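Local coordinates for protein MaoC-like dehydratase (Phytophthora Capsici, PDB 3KH8) that probably acts as a carbon-oxygen lyase, consistent with the hydration or dehydration of enoyl-CoA-type substrates by MaoC-like hot dog enzymes, at residues G301-Q306 against D318-Y324. Residues are numbered along the deposited sequence; the frame is centred on the assembly and turned at random.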
ATOM      1  N   GLY A 301     -14.962 -22.383  20.991  1.00 25.97           N
ATOM      2  CA  GLY A 301     -14.219 -21.760  19.895  1.00 25.09           C
ATOM      3  C   GLY A 301     -15.078 -20.956  18.938  1.00 24.45           C
ATOM      4  O   GLY A 301     -14.718 -20.792  17.772  1.00 24.39           O
ATOM      5  N   LYS A 302     -16.211 -20.452  19.426  1.00 23.75           N
ATOM      6  CA  LYS A 302     -17.111 -19.647  18.597  1.00 23.03           C
ATOM      7  C   LYS A 302     -17.315 -18.251  19.171  1.00 22.23           C
ATOM      8  O   LYS A 302     -17.637 -18.092  20.352  1.00 21.87           O
ATOM      9  CB  LYS A 302     -18.459 -20.351  18.393  1.00 23.21           C
ATOM     10  CG  LYS A 302     -19.362 -19.682  17.354  1.00 24.25           C
ATOM     11  CD  LYS A 302     -20.712 -20.380  17.204  1.00 25.92           C
ATOM     12  CE  LYS A 302     -21.697 -19.944  18.286  1.00 27.23           C
ATOM     13  NZ  LYS A 302     -23.078 -20.401  17.979  1.00 28.59           N
ATOM     14  N   VAL A 303     -17.122 -17.243  18.322  1.00 21.39           N
ATOM     15  CA  VAL A 303     -17.311 -15.848  18.711  1.00 20.43           C
ATOM     16  C   VAL A 303     -18.288 -15.163  17.769  1.00 19.98           C
ATOM     17  O   VAL A 303     -18.125 -15.201  16.542  1.00 19.73           O
ATOM     18  CB  VAL A 303     -15.970 -15.063  18.738  1.00 20.55           C
ATOM     19  CG1 VAL A 303     -16.190 -13.604  19.156  1.00 20.34           C
ATOM     20  CG2 VAL A 303     -14.978 -15.733  19.666  1.00 20.18           C
ATOM     21  N   LEU A 304     -19.308 -14.543  18.349  1.00 19.08           N
ATOM     22  CA  LEU A 304     -20.236 -13.737  17.577  1.00 18.59           C
ATOM     23  C   LEU A 304     -19.794 -12.282  17.656  1.00 18.09           C
ATOM     24  O   LEU A 304     -19.199 -11.860  18.655  1.00 18.08           O
ATOM     25  CB  LEU A 304     -21.681 -13.939  18.055  1.00 18.58           C
ATOM     26  CG  LEU A 304     -22.196 -15.390  18.044  1.00 18.92           C
ATOM     27  CD1 LEU A 304     -23.663 -15.459  18.435  1.00 18.91           C
ATOM     28  CD2 LEU A 304     -21.980 -16.086  16.689  1.00 18.77           C
ATOM     29  N   PHE A 305     -20.043 -11.526  16.591  1.00 17.31           N
ATOM     30  CA  PHE A 305     -19.538 -10.158  16.526  1.00 16.69           C
ATOM     31  C   PHE A 305     -20.291  -9.238  15.579  1.00 16.41           C
ATOM     32  O   PHE A 305     -21.017  -9.693  14.688  1.00 16.38           O
ATOM     33  CB  PHE A 305     -18.038 -10.145  16.197  1.00 16.44           C
ATOM     34  CG  PHE A 305     -17.717 -10.554  14.788  1.00 16.20           C
ATOM     35  CD1 PHE A 305     -17.546 -11.894  14.462  1.00 15.42           C
ATOM     36  CD2 PHE A 305     -17.577  -9.593  13.788  1.00 15.49           C
ATOM     37  CE1 PHE A 305     -17.241 -12.275  13.161  1.00 15.47           C
ATOM     38  CE2 PHE A 305     -17.278  -9.963  12.479  1.00 14.80           C
ATOM     39  CZ  PHE A 305     -17.102 -11.304  12.168  1.00 14.39           C
ATOM     40  N   GLN A 306     -20.111  -7.941  15.803  1.00 16.14           N
ATOM     41  CA  GLN A 306     -20.579  -6.899  14.905  1.00 16.35           C
ATOM     42  C   GLN A 306     -19.472  -5.869  14.745  1.00 16.38           C
ATOM     43  O   GLN A 306     -18.640  -5.705  15.640  1.00 16.51           O
ATOM     44  CB  GLN A 306     -21.799  -6.190  15.488  1.00 16.35           C
ATOM     45  CG  GLN A 306     -23.053  -7.040  15.660  1.00 16.53           C
ATOM     46  CD  GLN A 306     -24.179  -6.237  16.281  1.00 17.23           C
ATOM     47  OE1 GLN A 306     -24.006  -5.625  17.335  1.00 17.68           O
ATOM     48  NE2 GLN A 306     -25.330  -6.215  15.620  1.00 17.18           N
ATOM     49  N   ASP A 318     -22.757  -7.130  10.265  1.00 17.07           N
ATOM     50  CA  ASP A 318     -23.716  -7.727  11.193  1.00 17.09           C
ATOM     51  C   ASP A 318     -23.705  -9.246  11.065  1.00 17.13           C
ATOM     52  O   ASP A 318     -23.162  -9.791  10.094  1.00 16.62           O
ATOM     53  CB  ASP A 318     -25.119  -7.177  10.907  1.00 17.21           C
ATOM     54  CG  ASP A 318     -26.012  -7.122  12.150  1.00 17.60           C
ATOM     55  OD1 ASP A 318     -25.689  -7.730  13.196  1.00 18.01           O
ATOM     56  OD2 ASP A 318     -27.061  -6.455  12.068  1.00 18.99           O
ATOM     57  N   GLY A 319     -24.291  -9.918  12.057  1.00 17.02           N
ATOM     58  CA  GLY A 319     -24.419 -11.376  12.055  1.00 16.96           C
ATOM     59  C   GLY A 319     -23.093 -12.107  11.935  1.00 17.11           C
ATOM     60  O   GLY A 319     -23.005 -13.145  11.279  1.00 17.01           O
ATOM     61  N   GLY A 320     -22.063 -11.568  12.578  1.00 17.06           N
ATOM     62  CA  GLY A 320     -20.724 -12.128  12.483  1.00 17.08           C
ATOM     63  C   GLY A 320     -20.536 -13.381  13.311  1.00 17.46           C
ATOM     64  O   GLY A 320     -20.887 -13.411  14.493  1.00 17.04           O
ATOM     65  N   GLU A 321     -19.997 -14.420  12.678  1.00 17.61           N
ATOM     66  CA  GLU A 321     -19.628 -15.650  13.372  1.00 18.20           C
ATOM     67  C   GLU A 321     -18.179 -16.008  13.063  1.00 18.13           C
ATOM     68  O   GLU A 321     -17.808 -16.203  11.904  1.00 18.19           O
ATOM     69  CB  GLU A 321     -20.557 -16.804  12.987  1.00 18.33           C
ATOM     70  CG  GLU A 321     -20.183 -18.132  13.631  1.00 20.26           C
ATOM     71  CD  GLU A 321     -20.994 -19.285  13.085  1.00 23.31           C
ATOM     72  OE1 GLU A 321     -22.145 -19.463  13.525  1.00 23.89           O
ATOM     73  OE2 GLU A 321     -20.473 -20.012  12.213  1.00 26.08           O
ATOM     74  N   PHE A 322     -17.367 -16.087  14.110  1.00 18.21           N
ATOM     75  CA  PHE A 322     -15.948 -16.396  13.990  1.00 18.43           C
ATOM     76  C   PHE A 322     -15.662 -17.715  14.697  1.00 18.86           C
ATOM     77  O   PHE A 322     -16.082 -17.912  15.837  1.00 18.80           O
ATOM     78  CB  PHE A 322     -15.124 -15.264  14.609  1.00 18.26           C
ATOM     79  CG  PHE A 322     -13.634 -15.505  14.614  1.00 18.17           C
ATOM     80  CD1 PHE A 322     -12.929 -15.524  15.814  1.00 18.11           C
ATOM     81  CD2 PHE A 322     -12.934 -15.685  13.425  1.00 18.07           C
ATOM     82  CE1 PHE A 322     -11.551 -15.734  15.833  1.00 17.99           C
ATOM     83  CE2 PHE A 322     -11.562 -15.896  13.431  1.00 17.89           C
ATOM     84  CZ  PHE A 322     -10.865 -15.918  14.637  1.00 17.83           C
ATOM     85  N   VAL A 323     -14.962 -18.615  14.014  1.00 19.27           N
ATOM     86  CA  VAL A 323     -14.555 -19.883  14.614  1.00 19.85           C
ATOM     87  C   VAL A 323     -13.032 -19.965  14.674  1.00 20.67           C
ATOM     88  O   VAL A 323     -12.346 -19.753  13.671  1.00 20.26           O
ATOM     89  CB  VAL A 323     -15.161 -21.111  13.869  1.00 19.81           C
ATOM     90  CG1 VAL A 323     -14.700 -22.426  14.504  1.00 19.61           C
ATOM     91  CG2 VAL A 323     -16.688 -21.031  13.855  1.00 19.24           C
ATOM     92  N   TYR A 324     -12.517 -20.253  15.866  1.00 21.72           N
ATOM     93  CA  TYR A 324     -11.084 -20.382  16.080  1.00 23.06           C
ATOM     94  C   TYR A 324     -10.758 -21.641  16.888  1.00 24.21           C
ATOM     95  O   TYR A 324     -11.630 -22.201  17.561  1.00 23.75           O
ATOM     96  CB  TYR A 324     -10.525 -19.126  16.766  1.00 22.87           C
ATOM     97  CG  TYR A 324     -10.921 -18.972  18.219  1.00 22.99           C
ATOM     98  CD1 TYR A 324     -12.195 -18.529  18.575  1.00 23.10           C
ATOM     99  CD2 TYR A 324     -10.018 -19.267  19.241  1.00 23.62           C
ATOM    100  CE1 TYR A 324     -12.561 -18.390  19.909  1.00 23.24           C
ATOM    101  CE2 TYR A 324     -10.373 -19.131  20.578  1.00 23.78           C
ATOM    102  CZ  TYR A 324     -11.645 -18.693  20.903  1.00 23.39           C
ATOM    103  OH  TYR A 324     -12.003 -18.559  22.221  1.00 23.78           O
TER
HETATM  104  O   HOH W   1     -14.116 -20.357  22.965  1.00 33.89           O
HETATM  105  O   HOH W   2     -23.854 -18.777  15.627  1.00 38.50           O
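The antiparallel hairpin of strands 302-309 and 314-324, part of the hot dog sheet in the MaoC-like half of the chain, pairs Val303 with Phe322 and Phe305 with Gly320 as hydrogen-bonded pairs. Val303 and Phe322 exchange two nearly straight bonds, Val303 N to Phe322 O at 2.8 Å and Phe322 N to Val303 O at 2.7 Å. At the Phe305 end the pairing slackens: Phe305 N bonds Gly320 O, and the return bond, Gly320 N to Phe305 O, is weak. With chi1 at 71°, the Phe305 ring folds back across the neighbouring strand and lies flat on Gly320, whose CA sits 3.7 Å from the ring centroid in a CH-pi contact. At the other end Tyr324 repeats the gesture, its ring over Gly301 CA, with Tyr324 CE1 3.6 Å from Val303 CG2. A water joins Tyr324 OH to Gly301 N, while the hydroxyl also bonds Gln297. Beyond the corner at Gly319, Gln306 NE2 points straight at Asp318 OD1 (2.9 Å, 177°) and Gly319 N reaches the same oxygen from the opposite face of the carboxylate, so two donors hold it. On the face of Lys302 and Leu304, a second water bridges Lys302 NZ to Glu321 OE1, which is salt-bridged to Arg278. The other face, carrying Val303, Phe305 and Phe322, is buried: Val303 and Phe305 pack on Leu262 of helix 251-266, and strands 290-297 and 274-281 flank the hairpin.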